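Putative cell surface hydrolase (Lactobacillus plantarum, PDB 3LP5) is a putative cell-surface hydrolase of the alpha/beta hydrolase class, whose natural substrate and precise reaction are not established. Local coordinates at residues T167-A172 with H201-T206; Q80-N85 with E117-E122; K34-K39 with G52-N57; G108-T113 with S136-E141. One frame throughout, in Å; residues are numbered along the deposited sequence.

Contact 1 (T167-A172 with H201-T206); sequences TVYSIA and HFTEIT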
loop_
_atom_site.group_PDB
_atom_site.type_symbol
_atom_site.label_atom_id
_atom_site.label_comp_id
_atom_site.label_asym_id
_atom_site.label_seq_id
_atom_site.Cartn_x
_atom_site.Cartn_y
_atom_site.Cartn_z
ATOM N N THR A 167 -12.473 -1.177 -0.314
ATOM C CA THR A 167 -12.429 0.156 0.270
ATOM C C THR A 167 -11.004 0.639 0.159
ATOM O O THR A 167 -10.086 -0.057 0.622
ATOM C CB THR A 167 -12.882 0.141 1.781
ATOM O OG1 THR A 167 -14.298 0.003 1.817
ATOM C CG2 THR A 167 -12.650 1.447 2.426
ATOM N N VAL A 168 -10.819 1.810 -0.466
ATOM C CA VAL A 168 -9.522 2.355 -0.723
ATOM C C VAL A 168 -9.297 3.704 -0.059
ATOM O O VAL A 168 -10.125 4.647 -0.227
ATOM C CB VAL A 168 -9.212 2.492 -2.233
ATOM C CG1 VAL A 168 -7.773 3.048 -2.440
ATOM C CG2 VAL A 168 -9.417 1.108 -2.956
ATOM N N TYR A 169 -8.172 3.785 0.679
ATOM C CA TYR A 169 -7.633 5.082 1.225
ATOM C C TYR A 169 -6.327 5.476 0.542
ATOM O O TYR A 169 -5.386 4.652 0.441
ATOM C CB TYR A 169 -7.394 4.973 2.724
ATOM C CG TYR A 169 -8.624 4.539 3.474
ATOM C CD1 TYR A 169 -9.511 5.510 4.000
ATOM C CD2 TYR A 169 -8.903 3.189 3.676
ATOM C CE1 TYR A 169 -10.668 5.147 4.685
ATOM C CE2 TYR A 169 -10.071 2.802 4.389
ATOM C CZ TYR A 169 -10.925 3.794 4.878
ATOM O OH TYR A 169 -12.061 3.460 5.524
ATOM N N SER A 170 -6.289 6.689 0.003
ATOM C CA SER A 170 -5.098 7.186 -0.638
ATOM C C SER A 170 -4.605 8.437 0.136
ATOM O O SER A 170 -5.274 9.463 0.130
ATOM C CB SER A 170 -5.379 7.529 -2.101
ATOM O OG SER A 170 -4.208 8.128 -2.727
ATOM N N ILE A 171 -3.467 8.306 0.824
ATOM C CA ILE A 171 -2.805 9.438 1.518
ATOM C C ILE A 171 -1.888 10.129 0.531
ATOM O O ILE A 171 -1.132 9.458 -0.183
ATOM C CB ILE A 171 -1.983 8.937 2.697
ATOM C CG1 ILE A 171 -2.935 8.328 3.779
ATOM C CG2 ILE A 171 -1.005 10.033 3.257
ATOM C CD1 ILE A 171 -2.219 7.419 4.810
ATOM N N ALA A 172 -1.982 11.467 0.475
ATOM C CA ALA A 172 -1.075 12.316 -0.296
ATOM C C ALA A 172 -0.628 13.530 0.527
ATOM O O ALA A 172 -1.328 13.994 1.453
ATOM C CB ALA A 172 -1.779 12.790 -1.566
ATOM N N HIS A 201 -15.707 2.269 -1.955
ATOM C CA HIS A 201 -15.426 3.592 -1.389
ATOM C C HIS A 201 -14.011 3.955 -1.689
ATOM O O HIS A 201 -13.096 3.082 -1.574
ATOM C CB HIS A 201 -15.521 3.664 0.149
ATOM C CG HIS A 201 -16.808 3.166 0.732
ATOM N ND1 HIS A 201 -17.995 3.873 0.648
ATOM C CD2 HIS A 201 -17.076 2.061 1.480
ATOM C CE1 HIS A 201 -18.946 3.201 1.280
ATOM N NE2 HIS A 201 -18.415 2.105 1.797
ATOM N N PHE A 202 -13.815 5.230 -2.060
ATOM C CA PHE A 202 -12.486 5.798 -2.261
ATOM C C PHE A 202 -12.353 7.048 -1.433
ATOM O O PHE A 202 -13.238 7.925 -1.498
ATOM C CB PHE A 202 -12.275 6.135 -3.728
ATOM C CG PHE A 202 -10.964 6.796 -4.020
ATOM C CD1 PHE A 202 -9.770 6.096 -3.886
ATOM C CD2 PHE A 202 -10.928 8.123 -4.437
ATOM C CE1 PHE A 202 -8.554 6.681 -4.162
ATOM C CE2 PHE A 202 -9.723 8.740 -4.687
ATOM C CZ PHE A 202 -8.531 8.020 -4.590
ATOM N N THR A 203 -11.283 7.110 -0.637
ATOM C CA THR A 203 -11.085 8.236 0.328
ATOM C C THR A 203 -9.684 8.837 0.201
ATOM O O THR A 203 -8.717 8.127 0.349
ATOM C CB THR A 203 -11.326 7.785 1.772
ATOM O OG1 THR A 203 -12.660 7.345 1.864
ATOM C CG2 THR A 203 -11.174 8.910 2.796
ATOM N N GLU A 204 -9.602 10.136 -0.130
ATOM C CA GLU A 204 -8.342 10.840 -0.156
ATOM C C GLU A 204 -8.114 11.505 1.167
ATOM O O GLU A 204 -9.033 12.113 1.731
ATOM C CB GLU A 204 -8.334 11.916 -1.256
ATOM C CG GLU A 204 -8.724 11.304 -2.597
ATOM C CD GLU A 204 -9.035 12.366 -3.664
ATOM O OE1 GLU A 204 -8.061 12.909 -4.212
ATOM O OE2 GLU A 204 -10.235 12.651 -3.932
ATOM N N ILE A 205 -6.861 11.426 1.635
ATOM C CA ILE A 205 -6.472 11.966 2.950
ATOM C C ILE A 205 -5.201 12.735 2.720
ATOM O O ILE A 205 -4.316 12.238 2.043
ATOM C CB ILE A 205 -6.222 10.828 4.018
ATOM C CG1 ILE A 205 -7.477 10.000 4.240
ATOM C CG2 ILE A 205 -5.711 11.421 5.390
ATOM C CD1 ILE A 205 -7.281 8.619 4.897
ATOM N N THR A 206 -5.087 13.940 3.307
ATOM C CA THR A 206 -3.862 14.700 3.216
ATOM C C THR A 206 -3.014 14.548 4.469
ATOM O O THR A 206 -3.501 14.659 5.594
ATOM C CB THR A 206 -4.127 16.221 2.962
ATOM O OG1 THR A 206 -5.042 16.349 1.883
ATOM C CG2 THR A 206 -2.861 16.924 2.559
HETATM O O HOH W 1 -12.585 4.562 1.399
#
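F202 has its CG anti to the backbone N (chi1 177°), and from there the ring reaches V168 and S170 of the neighbouring strand. V168 CG1 meets that ring at its edge and in its plane, 3.9 Å from F202 CD1, while S170 CB lies 3.9 Å from F202 CE1. On the other face of the sheet Y169 holds CG beside its own backbone N (chi1 -55°) and lies alongside T203, pointing the same way. Y169 CD1 comes to 3.7 Å from T203 CB, and the same atom touches I205 CD1 at 3.9 Å. Between these two layers of side chains the strands run parallel, as usual at this end of an alpha/beta hydrolase sheet. Five hydrogen bonds alternate between them: V168 N to H201 O, T203 N to V168 O, S170 N to T203 O, I205 N to S170 O and A172 N to I205 O. Beta-branched valine, threonine and isoleucine suit such extended backbones. Helix 217-231 packs on I171 and I205 through L226, and helix 191-195 touches V168 and F202 on the other face. Strand 201-206 is outermost, yet the side chain of N250 bonds to F202 O and E204 N. A water donates to V168 O at 3.0 Å, making that oxygen doubly gripped, and is also bonded to T203 OG1; it sits above one face of the Y169 ring.

Contact 2 (Q80-N85 with E117-E122); sequences QAVWLN and ERYLKE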
loop_
_atom_site.group_PDB
_atom_site.type_symbol
_atom_site.label_atom_id
_atom_site.label_comp_id
_atom_site.label_asym_id
_atom_site.label_seq_id
_atom_site.Cartn_x
_atom_site.Cartn_y
_atom_site.Cartn_z
ATOM N N GLN A 80 7.594 -6.188 -10.580
ATOM C CA GLN A 80 7.258 -6.273 -9.146
ATOM C C GLN A 80 5.837 -6.754 -8.920
ATOM O O GLN A 80 5.556 -7.431 -7.931
ATOM C CB GLN A 80 7.549 -4.942 -8.414
ATOM C CG GLN A 80 9.089 -4.605 -8.448
ATOM C CD GLN A 80 9.369 -3.061 -8.556
ATOM O OE1 GLN A 80 8.447 -2.261 -8.651
ATOM N NE2 GLN A 80 10.641 -2.666 -8.499
ATOM N N ALA A 81 4.947 -6.437 -9.849
ATOM C CA ALA A 81 3.566 -6.949 -9.752
ATOM C C ALA A 81 3.494 -8.445 -9.968
ATOM O O ALA A 81 2.763 -9.095 -9.279
ATOM C CB ALA A 81 2.636 -6.206 -10.694
ATOM N N VAL A 82 4.339 -8.985 -10.858
ATOM C CA VAL A 82 4.488 -10.422 -11.015
ATOM C C VAL A 82 5.139 -11.040 -9.825
ATOM O O VAL A 82 4.690 -12.071 -9.365
ATOM C CB VAL A 82 5.300 -10.740 -12.235
ATOM C CG1 VAL A 82 5.548 -12.257 -12.350
ATOM C CG2 VAL A 82 4.590 -10.162 -13.516
ATOM N N TRP A 83 6.238 -10.463 -9.327
ATOM C CA TRP A 83 6.826 -10.960 -8.093
ATOM C C TRP A 83 5.857 -10.939 -6.891
ATOM O O TRP A 83 5.850 -11.863 -6.034
ATOM C CB TRP A 83 8.118 -10.156 -7.767
ATOM C CG TRP A 83 9.248 -10.418 -8.784
ATOM C CD1 TRP A 83 9.543 -11.591 -9.386
ATOM C CD2 TRP A 83 10.244 -9.467 -9.223
ATOM N NE1 TRP A 83 10.639 -11.426 -10.260
ATOM C CE2 TRP A 83 11.088 -10.131 -10.156
ATOM C CE3 TRP A 83 10.519 -8.112 -8.899
ATOM C CZ2 TRP A 83 12.154 -9.463 -10.810
ATOM C CZ3 TRP A 83 11.559 -7.445 -9.578
ATOM C CH2 TRP A 83 12.387 -8.123 -10.483
ATOM N N LEU A 84 5.045 -9.885 -6.792
ATOM C CA LEU A 84 4.032 -9.811 -5.707
ATOM C C LEU A 84 3.059 -10.977 -5.793
ATOM O O LEU A 84 2.695 -11.622 -4.785
ATOM C CB LEU A 84 3.227 -8.495 -5.796
ATOM C CG LEU A 84 2.111 -8.316 -4.705
ATOM C CD1 LEU A 84 2.591 -8.631 -3.260
ATOM C CD2 LEU A 84 1.578 -6.889 -4.720
ATOM N N ASN A 85 2.604 -11.253 -7.006
ATOM C CA ASN A 85 1.727 -12.391 -7.252
ATOM C C ASN A 85 2.469 -13.701 -6.928
ATOM O O ASN A 85 1.884 -14.619 -6.303
ATOM C CB ASN A 85 1.336 -12.354 -8.724
ATOM C CG ASN A 85 0.208 -13.312 -9.063
ATOM O OD1 ASN A 85 -0.550 -13.771 -8.194
ATOM N ND2 ASN A 85 0.118 -13.643 -10.328
ATOM N N GLU A 117 -5.671 -5.471 -10.121
ATOM C CA GLU A 117 -6.406 -5.344 -11.391
ATOM C C GLU A 117 -6.233 -6.599 -12.247
ATOM O O GLU A 117 -7.178 -6.976 -12.935
ATOM C CB GLU A 117 -5.858 -4.184 -12.249
ATOM C CG GLU A 117 -6.155 -2.848 -11.682
ATOM C CD GLU A 117 -5.529 -1.732 -12.478
ATOM O OE1 GLU A 117 -4.512 -1.957 -13.114
ATOM O OE2 GLU A 117 -6.067 -0.625 -12.493
ATOM N N ARG A 118 -5.023 -7.195 -12.227
ATOM C CA ARG A 118 -4.647 -8.261 -13.171
ATOM C C ARG A 118 -4.476 -9.665 -12.591
ATOM O O ARG A 118 -4.766 -10.665 -13.287
ATOM C CB ARG A 118 -3.374 -7.858 -13.910
ATOM C CG ARG A 118 -3.524 -6.526 -14.642
ATOM C CD ARG A 118 -2.394 -6.352 -15.606
ATOM N NE ARG A 118 -2.731 -7.006 -16.875
ATOM C CZ ARG A 118 -1.969 -6.970 -17.966
ATOM N NH1 ARG A 118 -0.815 -6.312 -17.918
ATOM N NH2 ARG A 118 -2.374 -7.572 -19.110
ATOM N N TYR A 119 -4.016 -9.760 -11.332
ATOM C CA TYR A 119 -3.504 -11.047 -10.850
ATOM C C TYR A 119 -4.257 -11.622 -9.672
ATOM O O TYR A 119 -4.208 -12.831 -9.420
ATOM C CB TYR A 119 -2.009 -10.910 -10.504
ATOM C CG TYR A 119 -1.180 -10.432 -11.678
ATOM C CD1 TYR A 119 -1.419 -10.922 -12.952
ATOM C CD2 TYR A 119 -0.150 -9.459 -11.499
ATOM C CE1 TYR A 119 -0.679 -10.443 -14.056
ATOM C CE2 TYR A 119 0.590 -9.005 -12.588
ATOM C CZ TYR A 119 0.323 -9.513 -13.843
ATOM O OH TYR A 119 1.083 -9.132 -14.911
ATOM N N LEU A 120 -4.944 -10.784 -8.921
ATOM C CA LEU A 120 -5.670 -11.347 -7.756
ATOM C C LEU A 120 -6.761 -12.381 -8.173
ATOM O O LEU A 120 -6.949 -13.406 -7.472
ATOM C CB LEU A 120 -6.240 -10.238 -6.849
ATOM C CG LEU A 120 -7.157 -10.733 -5.719
ATOM C CD1 LEU A 120 -6.341 -11.489 -4.693
ATOM C CD2 LEU A 120 -7.966 -9.615 -5.078
ATOM N N LYS A 121 -7.458 -12.138 -9.287
ATOM C CA LYS A 121 -8.413 -13.139 -9.838
ATOM C C LYS A 121 -7.802 -14.553 -10.009
ATOM O O LYS A 121 -8.542 -15.465 -10.236
ATOM C CB LYS A 121 -8.972 -12.687 -11.184
ATOM C CG LYS A 121 -7.903 -12.673 -12.301
ATOM C CD LYS A 121 -8.540 -12.205 -13.592
ATOM C CE LYS A 121 -7.575 -11.457 -14.510
ATOM N NZ LYS A 121 -8.085 -11.706 -15.866
ATOM N N GLU A 122 -6.480 -14.738 -9.904
ATOM C CA GLU A 122 -5.900 -16.086 -10.026
ATOM C C GLU A 122 -6.023 -16.851 -8.737
ATOM O O GLU A 122 -5.839 -18.058 -8.763
ATOM C CB GLU A 122 -4.409 -16.081 -10.447
ATOM C CG GLU A 122 -4.138 -15.472 -11.843
ATOM C CD GLU A 122 -2.641 -15.295 -12.179
ATOM O OE1 GLU A 122 -1.750 -15.913 -11.544
ATOM O OE2 GLU A 122 -2.359 -14.532 -13.123
HETATM O O HOH W 2 -3.148 -14.347 -7.191
#
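Y119 reaches across to helix 74-92, and its side chain runs past N85, then A81, and ends at V82. Its CB lies against the amide of N85, 3.5 Å from N85 ND2, and CG stays near the same nitrogen. The two side chains cross at about a right angle, yet the amide and ring planes are only 3° apart. Further out, Y119 CD2 comes to 3.7 Å from A81 O, a carbonyl already used by N85 N within the helix. A81 CB then meets the ring at its edge and in plane, 4.0 Å from Y119 CE2; the small alanine lets the ring come close to the helix backbone. At the tip, Y119 OH touches V82 CG2 at 3.9 Å. The contact joins helix 74-92 to the chain at the end of helix 107-118, in an alpha/beta hydrolase fold where these helices follow strands 62-67 and 99-105. The 3-10 segment 120-122 comes next, and F115 and L114 of helix 107-118 also touch N85 and A81. Asparagine suits the seam because its amide offers both a donor and an acceptor. N85 CG is anti to the backbone N (chi1 -168°), from where the amide reaches both Y119 and E122. N85 ND2 gives a nearly straight bond (167°) to E122 OE1 at 3.2 Å; the acceptor lies in the amide plane, whereas the nitrogen comes from above the carboxylate plane. E122 OE1 also has a long, weak ion pair with K89. N85 OD1 takes a hydrogen bond from a water at 2.8 Å, and that water also donates to Y119 O.

Contact 3 (K34-K39 with G52-N57); sequences KHSVLK and GSIAAN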
loop_
_atom_site.group_PDB
_atom_site.type_symbol
_atom_site.label_atom_id
_atom_site.label_comp_id
_atom_site.label_asym_id
_atom_site.label_seq_id
_atom_site.Cartn_x
_atom_site.Cartn_y
_atom_site.Cartn_z
ATOM N N LYS A 34 -0.115 -7.465 20.003
ATOM C CA LYS A 34 1.139 -7.857 19.355
ATOM C C LYS A 34 0.775 -8.386 17.958
ATOM O O LYS A 34 -0.079 -9.277 17.845
ATOM C CB LYS A 34 1.897 -8.907 20.193
ATOM C CG LYS A 34 3.338 -9.134 19.768
ATOM C CD LYS A 34 3.883 -10.502 20.225
ATOM C CE LYS A 34 4.783 -11.201 19.101
ATOM N NZ LYS A 34 4.110 -11.751 17.805
ATOM N N HIS A 35 1.362 -7.808 16.895
ATOM C CA HIS A 35 1.198 -8.336 15.545
ATOM C C HIS A 35 2.521 -8.976 15.131
ATOM O O HIS A 35 3.571 -8.356 15.229
ATOM C CB HIS A 35 0.829 -7.236 14.551
ATOM C CG HIS A 35 -0.464 -6.537 14.858
ATOM N ND1 HIS A 35 -1.670 -6.931 14.313
ATOM C CD2 HIS A 35 -0.734 -5.453 15.629
ATOM C CE1 HIS A 35 -2.630 -6.137 14.758
ATOM N NE2 HIS A 35 -2.090 -5.226 15.547
ATOM N N SER A 36 2.484 -10.241 14.714
ATOM C CA SER A 36 3.757 -10.889 14.383
ATOM C C SER A 36 4.220 -10.333 13.018
ATOM O O SER A 36 3.414 -9.776 12.280
ATOM C CB SER A 36 3.639 -12.415 14.517
ATOM O OG SER A 36 2.600 -12.925 13.706
ATOM N N VAL A 37 5.512 -10.338 12.734
ATOM C CA VAL A 37 6.019 -9.767 11.483
ATOM C C VAL A 37 6.780 -10.831 10.680
ATOM O O VAL A 37 7.787 -11.305 11.129
ATOM C CB VAL A 37 6.951 -8.592 11.736
ATOM C CG1 VAL A 37 7.576 -8.079 10.412
ATOM C CG2 VAL A 37 6.238 -7.463 12.475
ATOM N N LEU A 38 6.262 -11.208 9.507
ATOM C CA LEU A 38 6.960 -12.073 8.564
ATOM C C LEU A 38 7.428 -11.239 7.357
ATOM O O LEU A 38 6.648 -10.411 6.863
ATOM C CB LEU A 38 5.962 -13.094 8.052
ATOM C CG LEU A 38 6.438 -14.022 6.973
ATOM C CD1 LEU A 38 7.479 -15.032 7.471
ATOM C CD2 LEU A 38 5.229 -14.721 6.328
ATOM N N LYS A 39 8.681 -11.390 6.909
ATOM C CA LYS A 39 9.206 -10.583 5.779
ATOM C C LYS A 39 9.632 -11.484 4.672
ATOM O O LYS A 39 10.422 -12.413 4.925
ATOM C CB LYS A 39 10.442 -9.746 6.151
ATOM C CG LYS A 39 10.178 -8.628 7.108
ATOM C CD LYS A 39 11.044 -7.381 6.790
ATOM C CE LYS A 39 10.815 -6.221 7.837
ATOM N NZ LYS A 39 11.298 -6.577 9.224
ATOM N N GLY A 52 11.579 -13.773 9.866
ATOM C CA GLY A 52 10.512 -13.603 10.885
ATOM C C GLY A 52 9.534 -14.760 10.821
ATOM O O GLY A 52 9.902 -15.850 10.336
ATOM N N SER A 53 8.284 -14.539 11.284
ATOM C CA SER A 53 7.266 -15.613 11.225
ATOM C C SER A 53 5.907 -15.175 11.693
ATOM O O SER A 53 5.782 -14.165 12.298
ATOM C CB SER A 53 7.702 -16.816 12.088
ATOM O OG SER A 53 7.764 -16.369 13.432
ATOM N N ILE A 54 4.886 -15.967 11.396
ATOM C CA ILE A 54 3.535 -15.731 11.865
ATOM C C ILE A 54 3.312 -16.641 13.063
ATOM O O ILE A 54 3.469 -17.875 12.945
ATOM C CB ILE A 54 2.502 -16.102 10.735
ATOM C CG1 ILE A 54 2.737 -15.308 9.434
ATOM C CG2 ILE A 54 1.055 -15.961 11.216
ATOM C CD1 ILE A 54 3.198 -13.920 9.644
ATOM N N ALA A 55 2.946 -16.058 14.215
ATOM C CA ALA A 55 2.517 -16.817 15.380
ATOM C C ALA A 55 1.300 -17.655 15.003
ATOM O O ALA A 55 0.447 -17.158 14.256
ATOM C CB ALA A 55 2.180 -15.858 16.537
ATOM N N ALA A 56 1.190 -18.899 15.513
ATOM C CA ALA A 56 0.073 -19.792 15.089
ATOM C C ALA A 56 -1.320 -19.365 15.567
ATOM O O ALA A 56 -2.337 -19.785 14.996
ATOM C CB ALA A 56 0.329 -21.233 15.450
ATOM N N ASN A 57 -1.382 -18.530 16.594
ATOM C CA ASN A 57 -2.677 -17.964 17.020
ATOM C C ASN A 57 -2.904 -16.485 16.649
ATOM O O ASN A 57 -3.870 -15.886 17.107
ATOM C CB ASN A 57 -2.794 -18.061 18.536
ATOM C CG ASN A 57 -1.623 -17.387 19.234
ATOM O OD1 ASN A 57 -0.598 -17.121 18.609
ATOM N ND2 ASN A 57 -1.763 -17.134 20.523
HETATM O O HOH W 3 6.867 -12.103 14.296
#
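S36 and A55 share a polar contact in which a side chain stands in for backbone pairing: A55 N donates to S36 OG at 3.2 Å. The serine oxygen is set between its backbone N and carbonyl carbon (chi1 57°), and it is also bonded to D58 OD2. An alanine here would probably leave A55 N without this acceptor and take one hydrogen bond from D58, letting the loop move more freely. Backbone bonding is sparse: S53 N reaches V37 O at 3.3 Å from above the carbonyl plane. A water closes the interval, accepting from V37 N at 2.7 Å and donating to S53 O. G52 CA makes a CH...O contact with V37 O. Glycine suits position 52, where phi is positive and a side chain would run into that carbonyl. Apolar packing is left to L38 and I54, whose chains cross at about a right angle; L38 CB and I54 CD1 are tight at 3.3 Å. L38 CD1 rests beside S53 CA, while I54 also touches I63 of strand 62-67. L38 and G52 form a non-hydrogen-bonded antiparallel pair where strands 37-42 and 48-52 meet at one margin of the mixed sheet, an edge hairpin on the alpha/beta hydrolase fold.

Contact 4 (G108-T113 with S136-E141); sequences GGLIWT and SPYNME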
loop_
_atom_site.group_PDB
_atom_site.type_symbol
_atom_site.label_atom_id
_atom_site.label_comp_id
_atom_site.label_asym_id
_atom_site.label_seq_id
_atom_site.Cartn_x
_atom_site.Cartn_y
_atom_site.Cartn_z
ATOM N N GLY A 108 4.954 0.963 -3.888
ATOM C CA GLY A 108 4.189 -0.198 -3.390
ATOM C C GLY A 108 2.694 -0.075 -3.693
ATOM O O GLY A 108 1.997 -1.084 -3.948
ATOM N N GLY A 109 2.182 1.156 -3.705
ATOM C CA GLY A 109 0.734 1.349 -3.971
ATOM C C GLY A 109 0.393 1.009 -5.430
ATOM O O GLY A 109 -0.679 0.477 -5.717
ATOM N N LEU A 110 1.290 1.385 -6.360
ATOM C CA LEU A 110 1.157 1.017 -7.774
ATOM C C LEU A 110 1.314 -0.486 -8.013
ATOM O O LEU A 110 0.549 -1.133 -8.819
ATOM C CB LEU A 110 2.243 1.746 -8.631
ATOM C CG LEU A 110 2.521 3.221 -8.342
ATOM C CD1 LEU A 110 3.392 3.853 -9.482
ATOM C CD2 LEU A 110 1.190 3.951 -8.199
ATOM N N ILE A 111 2.331 -1.050 -7.384
ATOM C CA ILE A 111 2.497 -2.530 -7.416
ATOM C C ILE A 111 1.224 -3.256 -6.954
ATOM O O ILE A 111 0.684 -4.126 -7.691
ATOM C CB ILE A 111 3.715 -2.964 -6.643
ATOM C CG1 ILE A 111 4.944 -2.290 -7.232
ATOM C CG2 ILE A 111 3.830 -4.557 -6.655
ATOM C CD1 ILE A 111 6.217 -2.233 -6.269
ATOM N N TRP A 112 0.691 -2.861 -5.790
ATOM C CA TRP A 112 -0.586 -3.425 -5.306
ATOM C C TRP A 112 -1.675 -3.198 -6.329
ATOM O O TRP A 112 -2.438 -4.117 -6.618
ATOM C CB TRP A 112 -1.106 -2.809 -3.959
ATOM C CG TRP A 112 -0.710 -3.530 -2.790
ATOM C CD1 TRP A 112 0.118 -3.065 -1.763
ATOM C CD2 TRP A 112 -0.996 -4.909 -2.482
ATOM N NE1 TRP A 112 0.289 -4.060 -0.820
ATOM C CE2 TRP A 112 -0.338 -5.206 -1.259
ATOM C CE3 TRP A 112 -1.784 -5.908 -3.097
ATOM C CZ2 TRP A 112 -0.432 -6.474 -0.636
ATOM C CZ3 TRP A 112 -1.863 -7.187 -2.481
ATOM C CH2 TRP A 112 -1.187 -7.447 -1.267
ATOM N N THR A 113 -1.741 -1.991 -6.910
ATOM C CA THR A 113 -2.896 -1.748 -7.784
ATOM C C THR A 113 -2.904 -2.660 -8.998
ATOM O O THR A 113 -3.948 -3.115 -9.462
ATOM C CB THR A 113 -2.947 -0.246 -8.288
ATOM O OG1 THR A 113 -3.035 0.623 -7.149
ATOM C CG2 THR A 113 -4.165 -0.009 -9.130
ATOM N N SER A 136 1.495 7.393 -3.581
ATOM C CA SER A 136 1.838 6.501 -4.694
ATOM C C SER A 136 1.745 7.307 -5.979
ATOM O O SER A 136 0.723 7.953 -6.235
ATOM C CB SER A 136 0.903 5.296 -4.727
ATOM O OG SER A 136 1.077 4.477 -3.553
ATOM N N PRO A 137 2.824 7.306 -6.786
ATOM C CA PRO A 137 2.850 8.123 -7.961
ATOM C C PRO A 137 2.106 7.535 -9.183
ATOM O O PRO A 137 2.733 7.033 -10.138
ATOM C CB PRO A 137 4.353 8.294 -8.207
ATOM C CG PRO A 137 4.957 6.999 -7.746
ATOM C CD PRO A 137 4.109 6.577 -6.578
ATOM N N TYR A 138 0.774 7.667 -9.192
ATOM C CA TYR A 138 -0.040 7.060 -10.264
ATOM C C TYR A 138 0.273 7.549 -11.674
ATOM O O TYR A 138 -0.023 6.835 -12.615
ATOM C CB TYR A 138 -1.528 7.225 -9.948
ATOM C CG TYR A 138 -1.934 6.398 -8.714
ATOM C CD1 TYR A 138 -2.172 5.033 -8.833
ATOM C CD2 TYR A 138 -2.048 6.991 -7.454
ATOM C CE1 TYR A 138 -2.516 4.255 -7.713
ATOM C CE2 TYR A 138 -2.462 6.219 -6.300
ATOM C CZ TYR A 138 -2.622 4.854 -6.453
ATOM O OH TYR A 138 -2.989 4.087 -5.339
ATOM N N ASN A 139 0.828 8.769 -11.798
ATOM C CA ASN A 139 1.293 9.287 -13.029
ATOM C C ASN A 139 2.816 9.492 -13.023
ATOM O O ASN A 139 3.326 10.385 -13.684
ATOM C CB ASN A 139 0.584 10.607 -13.396
ATOM C CG ASN A 139 0.618 10.860 -14.880
ATOM O OD1 ASN A 139 0.552 9.910 -15.675
ATOM N ND2 ASN A 139 0.672 12.121 -15.276
ATOM N N MET A 140 3.515 8.660 -12.270
ATOM C CA MET A 140 4.991 8.647 -12.265
ATOM C C MET A 140 5.520 10.016 -11.838
ATOM O O MET A 140 5.012 10.583 -10.847
ATOM C CB MET A 140 5.548 8.154 -13.619
ATOM C CG MET A 140 5.343 6.656 -13.874
ATOM S SD MET A 140 6.242 5.288 -12.923
ATOM C CE MET A 140 5.429 5.256 -11.403
ATOM N N GLU A 141 6.504 10.552 -12.557
ATOM C CA GLU A 141 7.203 11.754 -12.114
ATOM C C GLU A 141 6.575 13.018 -12.781
ATOM O O GLU A 141 6.990 14.138 -12.494
ATOM C CB GLU A 141 8.696 11.664 -12.484
ATOM C CG GLU A 141 8.902 12.037 -13.984
ATOM C CD GLU A 141 10.364 11.954 -14.494
ATOM O OE1 GLU A 141 10.804 12.913 -15.222
ATOM O OE2 GLU A 141 11.064 10.931 -14.176
#
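G109 and L110 pack on S136, P137 and Y138 just past what is probably the nucleophile elbow, a GxSxG pattern of G104, S106 and G108. S136 OG approaches G109 CA to 3.2 Å and is hydrogen-bonded to S106 O. Glycine suits this place because a CB on G109 would collide with that hydroxyl. L110 carries most of the apolar contact. Its CG stands anti to the carbonyl carbon, beside the backbone N (chi1 -43°), and the two methyls diverge from there. CD2 lies over one face of the Y138 ring, a CH-pi contact 3.9 Å from the ring centroid and 25° off the normal. The same methyl touches S136 CB at 3.7 Å. L110 CD1 meets the proline instead, 3.9 Å from P137 CG and also close to P137 O. An alanine in place of L110 would probably leave that face of the Y138 ring without its methyl partner and open a gap beside P137. T113 OG1 sits at the edge of the same ring, near its plane, 3.7 Å from Y138 CE1. It is held by donating to G109 O at 2.8 Å, and T113 N reaches that oxygen from the opposite face of the carbonyl plane. The Y138 hydroxyl is bonded to T133 OG1. P137 to M140 form a type I turn closed by M140 N to P137 O, with P137 itself at the centre of an inverse gamma turn. A loop after strand 127-134, packed on the helix behind the elbow, accords with an alpha/beta hydrolase.

Contact 4 is the buried one, its centre about 9 Å from that of the chain, and its chemistry is mainly methyl, ring and proline packing. Contacts 1, 2 and 3 are partly buried, contact 3 lying furthest out, its centre about 19 Å from that of the chain. Contacts 1 and 3 belong to the same sheet on opposite sides of the chain's centre: regular parallel backbone pairing marks one margin, while sparse bonds, a serine and a water mark the other. Contacts 2 and 4 both use helix 107-118 and touch, with I111 and W112 against Q80, A81 and L84. In contact 2, asparagine, glutamate and water bond beside the tyrosine ring, a more polar seam than contact 4.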